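Local coordinates for cell wall surface anchor family protein (Streptococcus pneumoniae, PDB 4OQ1) that serves as an ancillary pilin of the pneumococcal pilus, probably fastening the pilus to the bacterial cell wall, at residues Q53-D58 against S82-T87; V67-D72 against E124-M129; V171-D176 against N217-E222; G258-M263 against F308-L313. The protein carries 3 engineered substitutions. All coordinates share one frame; numbering follows the deposited sequence.

Contact 1 of 4, residues Q53-D58 against S82-T87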
loop_
_atom_site.group_PDB
_atom_site.type_symbol
_atom_site.label_atom_id
_atom_site.label_comp_id
_atom_site.label_asym_id
_atom_site.label_seq_id
_atom_site.Cartn_x
_atom_site.Cartn_y
_atom_site.Cartn_z
ATOM N N GLN A 53 -3.929 -21.886 -26.021
ATOM C CA GLN A 53 -3.770 -21.672 -27.427
ATOM C C GLN A 53 -2.404 -22.184 -27.887
ATOM O O GLN A 53 -1.361 -21.869 -27.221
ATOM C CB GLN A 53 -3.815 -20.174 -27.756
ATOM C CG GLN A 53 -5.138 -19.507 -27.369
ATOM C CD GLN A 53 -6.322 -20.124 -28.078
ATOM O OE1 GLN A 53 -6.285 -20.462 -29.265
ATOM N NE2 GLN A 53 -7.356 -20.319 -27.330
ATOM N N VAL A 54 -2.393 -22.955 -28.974
ATOM C CA VAL A 54 -1.160 -23.462 -29.555
ATOM C C VAL A 54 -1.116 -23.370 -31.097
ATOM O O VAL A 54 -2.145 -23.213 -31.786
ATOM C CB VAL A 54 -0.862 -24.916 -29.118
ATOM C CG1 VAL A 54 -0.915 -25.093 -27.632
ATOM C CG2 VAL A 54 -1.796 -25.918 -29.814
ATOM N N TRP A 55 0.072 -23.502 -31.642
ATOM C CA TRP A 55 0.235 -23.753 -33.031
ATOM C C TRP A 55 0.877 -25.071 -33.178
ATOM O O TRP A 55 1.951 -25.289 -32.604
ATOM C CB TRP A 55 1.154 -22.712 -33.630
ATOM C CG TRP A 55 0.595 -21.316 -33.714
ATOM C CD1 TRP A 55 0.032 -20.720 -34.830
ATOM C CD2 TRP A 55 0.496 -20.372 -32.682
ATOM N NE1 TRP A 55 -0.379 -19.464 -34.556
ATOM C CE2 TRP A 55 -0.150 -19.205 -33.243
ATOM C CE3 TRP A 55 0.816 -20.382 -31.341
ATOM C CZ2 TRP A 55 -0.364 -18.072 -32.514
ATOM C CZ3 TRP A 55 0.591 -19.252 -30.574
ATOM C CH2 TRP A 55 -0.004 -18.106 -31.172
ATOM N N LYS A 56 0.344 -25.913 -34.035
ATOM C CA LYS A 56 0.945 -27.244 -34.298
ATOM C C LYS A 56 1.836 -27.141 -35.522
ATOM O O LYS A 56 1.391 -26.688 -36.605
ATOM C CB LYS A 56 -0.182 -28.272 -34.534
ATOM C CG LYS A 56 0.306 -29.732 -34.778
ATOM C CD LYS A 56 -0.861 -30.718 -35.124
ATOM C CE LYS A 56 -0.378 -32.159 -35.131
ATOM N NZ LYS A 56 0.792 -32.431 -36.008
ATOM N N LEU A 57 3.112 -27.433 -35.328
ATOM C CA LEU A 57 4.112 -27.201 -36.351
ATOM C C LEU A 57 4.101 -28.342 -37.382
ATOM O O LEU A 57 3.777 -29.418 -37.047
ATOM C CB LEU A 57 5.543 -27.022 -35.767
ATOM C CG LEU A 57 5.870 -26.068 -34.623
ATOM C CD1 LEU A 57 7.387 -25.931 -34.277
ATOM C CD2 LEU A 57 5.384 -24.714 -34.935
ATOM N N ASP A 58 4.402 -28.022 -38.649
ATOM C CA ASP A 58 4.536 -28.998 -39.730
ATOM C C ASP A 58 5.828 -29.767 -39.608
ATOM O O ASP A 58 6.689 -29.422 -38.859
ATOM C CB ASP A 58 4.483 -28.299 -41.089
ATOM C CG ASP A 58 5.670 -27.344 -41.351
ATOM O OD1 ASP A 58 6.836 -27.723 -41.213
ATOM O OD2 ASP A 58 5.466 -26.169 -41.739
ATOM N N SER A 82 1.913 -18.877 -40.551
ATOM C CA SER A 82 0.778 -19.097 -41.450
ATOM C C SER A 82 0.727 -20.533 -41.939
ATOM O O SER A 82 -0.329 -21.029 -42.300
ATOM C CB SER A 82 0.752 -18.051 -42.589
ATOM O OG SER A 82 2.029 -17.967 -43.217
ATOM N N SER A 83 1.844 -21.241 -41.874
ATOM C CA SER A 83 1.773 -22.615 -42.280
ATOM C C SER A 83 1.264 -23.538 -41.161
ATOM O O SER A 83 1.111 -24.703 -41.421
ATOM C CB SER A 83 3.117 -23.105 -42.818
ATOM O OG SER A 83 4.042 -23.321 -41.793
ATOM N N PHE A 84 1.072 -23.063 -39.921
ATOM C CA PHE A 84 0.864 -23.972 -38.794
ATOM C C PHE A 84 -0.621 -24.047 -38.582
ATOM O O PHE A 84 -1.340 -23.166 -38.992
ATOM C CB PHE A 84 1.532 -23.472 -37.487
ATOM C CG PHE A 84 2.996 -23.169 -37.621
ATOM C CD1 PHE A 84 3.771 -23.892 -38.483
ATOM C CD2 PHE A 84 3.564 -22.220 -36.846
ATOM C CE1 PHE A 84 5.104 -23.578 -38.631
ATOM C CE2 PHE A 84 4.946 -21.934 -36.948
ATOM C CZ PHE A 84 5.661 -22.578 -37.896
ATOM N N LYS A 85 -1.054 -25.106 -37.915
ATOM C CA LYS A 85 -2.428 -25.297 -37.560
ATOM C C LYS A 85 -2.620 -24.679 -36.168
ATOM O O LYS A 85 -2.013 -25.142 -35.221
ATOM C CB LYS A 85 -2.783 -26.796 -37.524
ATOM C CG LYS A 85 -4.188 -27.130 -37.022
ATOM C CD LYS A 85 -4.408 -28.602 -36.553
ATOM C CE LYS A 85 -5.926 -28.928 -36.480
ATOM N NZ LYS A 85 -6.261 -30.321 -36.046
ATOM N N LYS A 86 -3.464 -23.650 -36.085
ATOM C CA LYS A 86 -3.767 -22.999 -34.844
ATOM C C LYS A 86 -4.818 -23.787 -34.150
ATOM O O LYS A 86 -5.881 -24.062 -34.729
ATOM C CB LYS A 86 -4.280 -21.596 -35.089
ATOM C CG LYS A 86 -4.489 -20.791 -33.819
ATOM C CD LYS A 86 -3.175 -20.380 -33.137
ATOM C CE LYS A 86 -3.454 -19.836 -31.733
ATOM N NZ LYS A 86 -4.486 -18.741 -31.759
ATOM N N THR A 87 -4.559 -24.238 -32.943
ATOM C CA THR A 87 -5.631 -24.956 -32.231
ATOM C C THR A 87 -5.652 -24.573 -30.751
ATOM O O THR A 87 -4.950 -23.600 -30.374
ATOM C CB THR A 87 -5.584 -26.460 -32.506
ATOM O OG1 THR A 87 -6.777 -27.076 -32.035
ATOM C CG2 THR A 87 -4.378 -27.145 -31.903
#
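Ser83 opens the contact with a long polar approach of its OG to Asp58 OD2, 3.2 Å; the other carboxylate oxygen, Asp58 OD1, is bound by Ser60. Phe84 follows, just ahead of the strand. Leu57 CD2 sits over the centre of its ring, 3.5 Å from the Phe84 centroid, the two side chains running alongside each other, while Phe84 CB packs on Trp55 CB. An aromatic suits this buried spot because its flat face takes a methyl squarely. Lys85 O accepts from Lys56 N at 2.7 Å in an antiparallel hydrogen-bonded pair, and both lysines send their amines away from the pairing. Lys86 lies opposite Trp55. Its CG is anti to the backbone N (chi1 -174°) and its chain bends at chi2 (71°), which sets CD over the five-membered ring in a CH-pi contact, 3.2 Å from Trp55 CE2. The lysine methylenes cover one face of a buried indole, while NZ, at the exposed end, makes an off-centre cation-pi approach to the six-membered ring. Thr87 has its backbone N and O hydrogen-bonded to Val54 O and N. On its other side strand 50-56 meets strand 106-110, through backbone bonds of Trp55 with Tyr109 and Leu57 with Leu107.

Contact 2 of 4, residues V67-D72 against E124-M129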
loop_
_atom_site.group_PDB
_atom_site.type_symbol
_atom_site.label_atom_id
_atom_site.label_comp_id
_atom_site.label_asym_id
_atom_site.label_seq_id
_atom_site.Cartn_x
_atom_site.Cartn_y
_atom_site.Cartn_z
ATOM N N VAL A 67 15.667 -24.491 -29.513
ATOM C CA VAL A 67 16.254 -23.206 -29.152
ATOM C C VAL A 67 16.124 -22.181 -30.287
ATOM O O VAL A 67 15.675 -21.055 -30.104
ATOM C CB VAL A 67 17.767 -23.367 -28.676
ATOM C CG1 VAL A 67 18.481 -22.067 -28.619
ATOM C CG2 VAL A 67 17.793 -24.075 -27.330
ATOM N N GLN A 68 16.468 -22.593 -31.489
ATOM C CA GLN A 68 16.463 -21.705 -32.629
ATOM C C GLN A 68 15.016 -21.383 -33.072
ATOM O O GLN A 68 14.715 -20.218 -33.416
ATOM C CB GLN A 68 17.219 -22.373 -33.759
ATOM C CG GLN A 68 18.719 -22.684 -33.415
ATOM C CD GLN A 68 19.041 -23.692 -32.248
ATOM O OE1 GLN A 68 18.279 -24.618 -31.974
ATOM N NE2 GLN A 68 20.248 -23.507 -31.579
ATOM N N ILE A 69 14.146 -22.370 -33.027
ATOM C CA ILE A 69 12.726 -22.195 -33.423
ATOM C C ILE A 69 12.056 -21.117 -32.562
ATOM O O ILE A 69 11.489 -20.096 -33.065
ATOM C CB ILE A 69 11.954 -23.518 -33.385
ATOM C CG1 ILE A 69 12.387 -24.491 -34.488
ATOM C CG2 ILE A 69 10.399 -23.291 -33.550
ATOM C CD1 ILE A 69 11.846 -25.878 -34.189
ATOM N N VAL A 70 12.194 -21.285 -31.253
ATOM C CA VAL A 70 11.634 -20.382 -30.318
ATOM C C VAL A 70 12.191 -18.988 -30.516
ATOM O O VAL A 70 11.438 -18.052 -30.540
ATOM C CB VAL A 70 11.819 -20.854 -28.870
ATOM C CG1 VAL A 70 11.536 -19.746 -27.831
ATOM C CG2 VAL A 70 11.006 -22.146 -28.643
ATOM N N ARG A 71 13.531 -18.869 -30.660
ATOM C CA ARG A 71 14.071 -17.586 -31.130
ATOM C C ARG A 71 13.532 -17.060 -32.442
ATOM O O ARG A 71 13.350 -15.837 -32.617
ATOM C CB ARG A 71 15.611 -17.721 -31.259
ATOM C CG ARG A 71 16.299 -16.423 -31.686
ATOM C CD ARG A 71 17.682 -16.691 -32.230
ATOM N NE ARG A 71 18.381 -17.618 -31.356
ATOM C CZ ARG A 71 19.498 -18.246 -31.693
ATOM N NH1 ARG A 71 20.049 -18.032 -32.894
ATOM N NH2 ARG A 71 20.066 -19.083 -30.817
ATOM N N ASP A 72 13.326 -17.911 -33.409
ATOM C CA ASP A 72 12.918 -17.419 -34.713
ATOM C C ASP A 72 11.436 -17.034 -34.748
ATOM O O ASP A 72 11.019 -16.192 -35.540
ATOM C CB ASP A 72 13.219 -18.379 -35.859
ATOM C CG ASP A 72 14.762 -18.571 -36.087
ATOM O OD1 ASP A 72 15.575 -17.716 -35.660
ATOM O OD2 ASP A 72 15.116 -19.589 -36.668
ATOM N N GLU A 124 6.955 -18.546 -24.013
ATOM C CA GLU A 124 7.262 -19.026 -25.298
ATOM C C GLU A 124 8.079 -20.255 -25.259
ATOM O O GLU A 124 9.259 -20.178 -24.861
ATOM C CB GLU A 124 7.993 -17.985 -26.036
ATOM C CG GLU A 124 7.062 -16.755 -26.240
ATOM C CD GLU A 124 7.773 -15.548 -26.914
ATOM O OE1 GLU A 124 8.918 -15.678 -27.363
ATOM O OE2 GLU A 124 7.127 -14.480 -26.982
ATOM N N PHE A 125 7.466 -21.371 -25.682
ATOM C CA PHE A 125 8.203 -22.619 -25.687
ATOM C C PHE A 125 7.603 -23.599 -26.679
ATOM O O PHE A 125 6.457 -23.409 -27.192
ATOM C CB PHE A 125 8.250 -23.238 -24.282
ATOM C CG PHE A 125 6.898 -23.478 -23.673
ATOM C CD1 PHE A 125 6.152 -22.475 -23.056
ATOM C CD2 PHE A 125 6.336 -24.739 -23.733
ATOM C CE1 PHE A 125 4.901 -22.752 -22.564
ATOM C CE2 PHE A 125 5.106 -25.004 -23.213
ATOM C CZ PHE A 125 4.401 -24.028 -22.589
ATOM N N LEU A 126 8.291 -24.721 -26.841
ATOM C CA LEU A 126 7.731 -25.783 -27.630
ATOM C C LEU A 126 7.571 -26.938 -26.701
ATOM O O LEU A 126 8.314 -27.064 -25.743
ATOM C CB LEU A 126 8.737 -26.254 -28.703
ATOM C CG LEU A 126 9.239 -25.386 -29.835
ATOM C CD1 LEU A 126 10.007 -26.214 -30.841
ATOM C CD2 LEU A 126 8.073 -24.753 -30.495
ATOM N N PHE A 127 6.596 -27.745 -27.004
ATOM C CA PHE A 127 6.543 -29.084 -26.443
ATOM C C PHE A 127 6.224 -30.176 -27.501
ATOM O O PHE A 127 5.490 -29.938 -28.437
ATOM C CB PHE A 127 5.589 -29.119 -25.227
ATOM C CG PHE A 127 4.136 -28.921 -25.518
ATOM C CD1 PHE A 127 3.302 -30.009 -25.779
ATOM C CD2 PHE A 127 3.620 -27.647 -25.619
ATOM C CE1 PHE A 127 1.939 -29.857 -25.987
ATOM C CE2 PHE A 127 2.262 -27.458 -25.898
ATOM C CZ PHE A 127 1.429 -28.549 -26.106
ATOM N N GLU A 128 6.599 -31.435 -27.213
ATOM C CA GLU A 128 6.382 -32.467 -28.227
ATOM C C GLU A 128 5.721 -33.647 -27.532
ATOM O O GLU A 128 6.178 -34.058 -26.459
ATOM C CB GLU A 128 7.692 -32.820 -28.890
ATOM C CG GLU A 128 7.523 -33.959 -29.885
ATOM C CD GLU A 128 8.777 -34.337 -30.581
ATOM O OE1 GLU A 128 8.786 -34.200 -31.795
ATOM O OE2 GLU A 128 9.754 -34.757 -29.926
ATOM N N MET A 129 4.576 -34.070 -28.105
ATOM C CA MET A 129 3.922 -35.355 -27.793
ATOM C C MET A 129 4.226 -36.461 -28.858
ATOM O O MET A 129 3.927 -36.316 -30.001
ATOM C CB MET A 129 2.436 -35.043 -27.752
ATOM C CG MET A 129 2.104 -34.066 -26.612
ATOM S SD MET A 129 2.645 -34.705 -25.005
ATOM C CE MET A 129 1.569 -33.673 -23.980
HETATM O O HOH W 1 8.993 -17.581 -29.453
#
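In Val70, CG1 stands anti to the backbone N (chi1 166°) and CG2 anti to the carbonyl carbon, so that one methyl faces Glu124 and the other Leu126. CG1 comes 3.8 Å from Glu124 O. Leu126 has its own CG anti to the carbonyl carbon (chi1 -64°), where it meets Val70 CG2 at 3.9 Å. Farther along the same side chain, Leu126 CD1 touches Ile69 CD1 at 3.8 Å, the leucine and isoleucine crossing at about a right angle. Branched aliphatics suit a helix lying on a sheet, since they fill the gap between the axes, here 8.3 Å at closest approach, without needing polar partners. Helix 66-73 thus packs against strand 120-129. At one margin a water donates to Val70 O, 2.7 Å away, and to Glu124 OE1 at 2.8 Å; the same carboxylate oxygen is also hydrogen-bonded by His74 ND1. No direct hydrogen bond joins the segments, so apolar packing carries the contact and its polar atoms are linked through water alone.

Contact 3 of 4, residues V171-D176 against N217-E222; sequences VSVARD and NYRFKE
Arg219 grips Asp176 end-on through two nitrogens. NH1 and NH2 both donate to Asp176 O, at 3.0 Å from NH1, arriving from one face of the carbonyl plane, and NH2 adds a salt bridge of 3.1 Å to Asp176 OD1. Asp176 is poorly ordered, so the whole grip is to be read with caution. Val171 CG2 packs on the aliphatic part at Arg219 CB, 3.6 Å, and Val173 CG2 covers the centre of one guanidinium face, 3.8 Å from Arg219 CZ; valines suit the place because they leave the in-plane N-H groups to Asp176. Strands 167-174 and 216-224 pair antiparallel within a prealbumin-like domain, a CnaB-type beta fold. Val171 and Arg219 form the hydrogen-bonded pair, and Val173 N reaches Asn217 O at 3.0 Å; a water bridges Val173 O and Asn217 N. On the other face of the sheet, Ser172 CB lies 3.9 Å from Tyr218 CE2. The Arg219 chain bends at chi3 (-77°), which sets NE, taken by Asp237; Ser178 OG binds NH1, while Pro214 O holds the Tyr218 hydroxyl.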
loop_
_atom_site.group_PDB
_atom_site.type_symbol
_atom_site.label_atom_id
_atom_site.label_comp_id
_atom_site.label_asym_id
_atom_site.label_seq_id
_atom_site.Cartn_x
_atom_site.Cartn_y
_atom_site.Cartn_z
ATOM N N VAL A 171 -3.579 6.371 -4.871
ATOM C CA VAL A 171 -4.717 6.624 -5.666
ATOM C C VAL A 171 -4.273 7.074 -7.093
ATOM O O VAL A 171 -3.180 7.594 -7.288
ATOM C CB VAL A 171 -5.605 7.746 -5.095
ATOM C CG1 VAL A 171 -6.006 7.402 -3.680
ATOM C CG2 VAL A 171 -4.931 9.122 -5.203
ATOM N N SER A 172 -5.063 6.726 -8.091
ATOM C CA SER A 172 -4.811 7.152 -9.466
ATOM C C SER A 172 -5.537 8.478 -9.567
ATOM O O SER A 172 -6.434 8.766 -8.795
ATOM C CB SER A 172 -5.387 6.161 -10.490
ATOM O OG SER A 172 -6.777 5.974 -10.267
ATOM N N VAL A 173 -5.144 9.228 -10.559
ATOM C CA VAL A 173 -5.588 10.563 -10.793
ATOM C C VAL A 173 -6.111 10.714 -12.232
ATOM O O VAL A 173 -5.420 10.366 -13.188
ATOM C CB VAL A 173 -4.415 11.520 -10.659
ATOM C CG1 VAL A 173 -4.820 12.929 -11.142
ATOM C CG2 VAL A 173 -3.933 11.557 -9.251
ATOM N N ALA A 174 -7.309 11.275 -12.377
ATOM C CA ALA A 174 -7.827 11.563 -13.690
ATOM C C ALA A 174 -8.229 13.025 -13.734
ATOM O O ALA A 174 -9.063 13.437 -12.955
ATOM C CB ALA A 174 -9.019 10.650 -14.012
ATOM N N ARG A 175 -7.638 13.801 -14.626
ATOM C CA ARG A 175 -7.958 15.241 -14.700
ATOM C C ARG A 175 -7.905 15.875 -13.305
ATOM O O ARG A 175 -8.919 16.419 -12.868
ATOM C CB ARG A 175 -9.377 15.445 -15.276
ATOM C CG ARG A 175 -9.744 14.581 -16.486
ATOM C CD ARG A 175 -8.687 14.573 -17.593
ATOM N NE ARG A 175 -9.313 14.404 -18.917
ATOM C CZ ARG A 175 -8.733 13.884 -20.004
ATOM N NH1 ARG A 175 -7.476 13.440 -19.988
ATOM N NH2 ARG A 175 -9.437 13.786 -21.131
ATOM N N ASP A 176 -6.792 15.661 -12.583
ATOM C CA ASP A 176 -6.519 16.205 -11.230
ATOM C C ASP A 176 -7.219 15.582 -9.995
ATOM O O ASP A 176 -6.860 15.877 -8.841
ATOM C CB ASP A 176 -6.757 17.728 -11.211
ATOM C CG ASP A 176 -5.940 18.455 -10.127
ATOM O OD1 ASP A 176 -5.313 17.813 -9.248
ATOM O OD2 ASP A 176 -5.931 19.706 -10.154
ATOM N N ASN A 217 -1.157 8.685 -14.161
ATOM C CA ASN A 217 -0.925 9.685 -13.109
ATOM C C ASN A 217 -1.422 9.126 -11.788
ATOM O O ASN A 217 -2.506 8.524 -11.719
ATOM C CB ASN A 217 -1.668 10.961 -13.406
ATOM C CG ASN A 217 -1.108 11.663 -14.620
ATOM O OD1 ASN A 217 0.057 11.979 -14.645
ATOM N ND2 ASN A 217 -1.934 11.845 -15.656
ATOM N N TYR A 218 -0.539 9.262 -10.781
ATOM C CA TYR A 218 -0.814 8.691 -9.448
ATOM C C TYR A 218 -0.507 9.750 -8.370
ATOM O O TYR A 218 0.189 10.705 -8.618
ATOM C CB TYR A 218 0.028 7.388 -9.179
ATOM C CG TYR A 218 -0.374 6.272 -10.093
ATOM C CD1 TYR A 218 0.273 6.122 -11.319
ATOM C CD2 TYR A 218 -1.438 5.439 -9.793
ATOM C CE1 TYR A 218 -0.104 5.147 -12.191
ATOM C CE2 TYR A 218 -1.879 4.462 -10.686
ATOM C CZ TYR A 218 -1.179 4.300 -11.891
ATOM O OH TYR A 218 -1.549 3.274 -12.771
ATOM N N ARG A 219 -0.968 9.445 -7.155
ATOM C CA ARG A 219 -0.756 10.293 -5.982
ATOM C C ARG A 219 -0.595 9.376 -4.757
ATOM O O ARG A 219 -1.424 8.470 -4.538
ATOM C CB ARG A 219 -1.986 11.095 -5.895
ATOM C CG ARG A 219 -2.116 12.120 -4.841
ATOM C CD ARG A 219 -3.330 12.947 -5.318
ATOM N NE ARG A 219 -3.108 13.906 -6.400
ATOM C CZ ARG A 219 -4.103 14.582 -6.995
ATOM N NH1 ARG A 219 -5.349 14.324 -6.707
ATOM N NH2 ARG A 219 -3.887 15.444 -7.955
ATOM N N PHE A 220 0.492 9.616 -4.005
ATOM C CA PHE A 220 0.694 8.989 -2.727
ATOM C C PHE A 220 0.200 9.965 -1.613
ATOM O O PHE A 220 0.689 11.086 -1.533
ATOM C CB PHE A 220 2.164 8.645 -2.516
ATOM C CG PHE A 220 2.635 7.469 -3.232
ATOM C CD1 PHE A 220 2.743 6.252 -2.586
ATOM C CD2 PHE A 220 3.167 7.580 -4.522
ATOM C CE1 PHE A 220 3.247 5.141 -3.254
ATOM C CE2 PHE A 220 3.696 6.465 -5.171
ATOM C CZ PHE A 220 3.717 5.255 -4.539
ATOM N N LYS A 221 -0.812 9.553 -0.831
ATOM C CA LYS A 221 -1.363 10.362 0.217
ATOM C C LYS A 221 -0.938 9.934 1.556
ATOM O O LYS A 221 -1.069 8.770 1.900
ATOM C CB LYS A 221 -2.902 10.341 0.177
ATOM C CG LYS A 221 -3.503 10.473 -1.182
ATOM C CD LYS A 221 -5.021 10.393 -1.084
ATOM C CE LYS A 221 -5.674 11.545 -0.356
ATOM N NZ LYS A 221 -5.536 12.747 -1.218
ATOM N N GLU A 222 -0.384 10.864 2.337
ATOM C CA GLU A 222 0.213 10.493 3.649
ATOM C C GLU A 222 -0.840 10.395 4.765
ATOM O O GLU A 222 -0.939 11.272 5.629
ATOM C CB GLU A 222 1.310 11.473 4.043
ATOM C CG GLU A 222 2.071 11.031 5.247
ATOM C CD GLU A 222 3.370 11.824 5.476
ATOM O OE1 GLU A 222 3.761 12.611 4.624
ATOM O OE2 GLU A 222 3.925 11.672 6.584
HETATM O O HOH W 2 -3.927 8.540 -14.982
#

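Contact 4 of 4, residues G258-M263 against F308-L313; sequences GNVDFM and FRVEGL
Phe262 and Phe308 meet on the buried side of an antiparallel pairing. Phe308 CG lies between the backbone N and the carbonyl carbon (chi1 62°). The end of its ring comes nearer to strand 260-266, and Phe262 CB rests over its face, 3.4 Å from Phe308 CZ. The rings are near parallel, their planes at 15°, but slid so far apart that they barely overlap. Val310 CG1 approaches the edge of the Phe262 ring, and Val260 CB packs 4.0 Å from Val310 CG2. Opposite these apolar residues, Arg309 runs extended from CG to NE, alongside Asp261, and makes a salt bridge with a weak hydrogen bond from NE to Asp261 OD1, 3.0 Å. Arg309 NH2 turns to Glu311 OE1 at 2.6 Å; an arginine, with several donors in one plane, can serve both acids. Beyond the ladder, Asn259 OD1 accepts from Gly312 N at 2.8 Å, in the amide plane. The pairing belongs to the second prealbumin-like domain, of CnaB type. Strand 260-266 lies between 307-310 and 350-354, and the side carrying Val260, Phe262, Phe308 and Val310 faces strands 316-322 and 336-340, with Phe338 edge-to-face on Phe262.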
loop_
_atom_site.group_PDB
_atom_site.type_symbol
_atom_site.label_atom_id
_atom_site.label_comp_id
_atom_site.label_asym_id
_atom_site.label_seq_id
_atom_site.Cartn_x
_atom_site.Cartn_y
_atom_site.Cartn_z
ATOM N N GLY A 258 7.932 20.175 24.003
ATOM C CA GLY A 258 7.984 21.089 25.158
ATOM C C GLY A 258 6.970 20.736 26.229
ATOM O O GLY A 258 6.225 19.729 26.094
ATOM N N ASN A 259 6.962 21.534 27.319
ATOM C CA ASN A 259 6.139 21.215 28.534
ATOM C C ASN A 259 5.364 22.424 28.916
ATOM O O ASN A 259 5.715 23.581 28.573
ATOM C CB ASN A 259 7.002 20.756 29.724
ATOM C CG ASN A 259 8.094 19.782 29.316
ATOM O OD1 ASN A 259 7.862 18.881 28.547
ATOM N ND2 ASN A 259 9.306 19.987 29.827
ATOM N N VAL A 260 4.298 22.196 29.673
ATOM C CA VAL A 260 3.528 23.331 30.178
ATOM C C VAL A 260 3.049 22.977 31.571
ATOM O O VAL A 260 2.563 21.896 31.822
ATOM C CB VAL A 260 2.323 23.732 29.313
ATOM C CG1 VAL A 260 1.653 25.009 29.840
ATOM C CG2 VAL A 260 2.759 23.954 27.901
ATOM N N ASP A 261 3.218 23.925 32.468
ATOM C CA ASP A 261 2.772 23.787 33.872
ATOM C C ASP A 261 1.550 24.604 34.002
ATOM O O ASP A 261 1.529 25.742 33.582
ATOM C CB ASP A 261 3.803 24.400 34.778
ATOM C CG ASP A 261 4.990 23.492 34.982
ATOM O OD1 ASP A 261 4.805 22.273 35.260
ATOM O OD2 ASP A 261 6.122 24.009 34.840
ATOM N N PHE A 262 0.563 24.029 34.635
ATOM C CA PHE A 262 -0.665 24.720 34.922
ATOM C C PHE A 262 -0.965 24.799 36.453
ATOM O O PHE A 262 -0.577 23.927 37.266
ATOM C CB PHE A 262 -1.868 24.029 34.231
ATOM C CG PHE A 262 -1.778 23.984 32.731
ATOM C CD1 PHE A 262 -2.281 25.061 31.982
ATOM C CD2 PHE A 262 -1.362 22.868 32.142
ATOM C CE1 PHE A 262 -2.209 25.060 30.638
ATOM C CE2 PHE A 262 -1.297 22.837 30.747
ATOM C CZ PHE A 262 -1.704 23.959 30.011
ATOM N N MET A 263 -1.774 25.801 36.780
ATOM C CA MET A 263 -2.398 25.904 38.135
ATOM C C MET A 263 -3.854 26.398 38.072
ATOM O O MET A 263 -4.170 27.488 37.482
ATOM C CB MET A 263 -1.588 26.837 39.040
ATOM C CG MET A 263 -2.029 26.688 40.487
ATOM S SD MET A 263 -1.339 27.951 41.583
ATOM C CE MET A 263 -2.525 27.836 42.884
ATOM N N PHE A 308 -1.117 20.917 37.771
ATOM C CA PHE A 308 -1.060 19.865 36.800
ATOM C C PHE A 308 -0.195 20.310 35.634
ATOM O O PHE A 308 0.126 21.483 35.470
ATOM C CB PHE A 308 -2.461 19.414 36.373
ATOM C CG PHE A 308 -3.286 20.507 35.704
ATOM C CD1 PHE A 308 -3.940 21.454 36.439
ATOM C CD2 PHE A 308 -3.435 20.522 34.307
ATOM C CE1 PHE A 308 -4.678 22.400 35.802
ATOM C CE2 PHE A 308 -4.224 21.499 33.691
ATOM C CZ PHE A 308 -4.812 22.393 34.441
ATOM N N ARG A 309 0.095 19.357 34.743
ATOM C CA ARG A 309 1.173 19.496 33.836
ATOM C C ARG A 309 0.986 18.571 32.603
ATOM O O ARG A 309 0.387 17.563 32.718
ATOM C CB ARG A 309 2.405 19.014 34.600
ATOM C CG ARG A 309 3.680 19.413 34.018
ATOM C CD ARG A 309 4.787 19.126 35.030
ATOM N NE ARG A 309 6.002 19.679 34.481
ATOM C CZ ARG A 309 6.897 18.983 33.794
ATOM N NH1 ARG A 309 7.978 19.584 33.312
ATOM N NH2 ARG A 309 6.727 17.684 33.613
ATOM N N VAL A 310 1.476 19.031 31.466
ATOM C CA VAL A 310 1.645 18.198 30.248
ATOM C C VAL A 310 3.133 18.310 29.837
ATOM O O VAL A 310 3.731 19.393 29.835
ATOM C CB VAL A 310 0.739 18.653 29.084
ATOM C CG1 VAL A 310 -0.682 18.762 29.551
ATOM C CG2 VAL A 310 1.177 20.010 28.532
ATOM N N GLU A 311 3.717 17.163 29.573
ATOM C CA GLU A 311 5.126 17.122 29.273
ATOM C C GLU A 311 5.409 16.350 27.965
ATOM O O GLU A 311 4.682 15.417 27.592
ATOM C CB GLU A 311 5.865 16.493 30.468
ATOM C CG GLU A 311 7.356 16.251 30.192
ATOM C CD GLU A 311 8.163 15.834 31.428
ATOM O OE1 GLU A 311 7.536 15.522 32.474
ATOM O OE2 GLU A 311 9.429 15.820 31.348
ATOM N N GLY A 312 6.505 16.711 27.321
ATOM C CA GLY A 312 6.876 16.111 26.035
ATOM C C GLY A 312 5.872 16.684 25.055
ATOM O O GLY A 312 5.458 17.815 25.163
ATOM N N LEU A 313 5.402 15.979 24.096
ATOM C CA LEU A 313 4.379 16.735 23.346
ATOM C C LEU A 313 4.923 17.823 22.346
ATOM O O LEU A 313 5.554 18.848 22.648
ATOM C CB LEU A 313 3.343 17.269 24.351
ATOM C CG LEU A 313 2.125 17.983 23.867
ATOM C CD1 LEU A 313 0.974 17.839 24.860
ATOM C CD2 LEU A 313 2.567 19.396 23.718
HETATM O O HOH W 3 2.417 22.036 37.290
#

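In the fold
Contacts 1 and 2 belong to one N-terminal unit: their centres are 12 Å apart and their segments alternate along the chain, helix 66-73 following strand 50-56 and preceding 85-93. Leu57 CD1 joins them directly, 4.0 Å from Leu126 CD2 and 4.1 Å from Ile69 CG2, so Leu57, the helix and strand 120-129 share an apolar cluster. Contacts 3 and 4 follow in series, each in its own prealbumin-like domain, with centres 40 Å apart and nearest atoms about 17 Å apart. Contacts 1 and 4 lie on opposite sides of the chain's centre, about 80 Å between centres, as expected of an elongated, multidomain pilin.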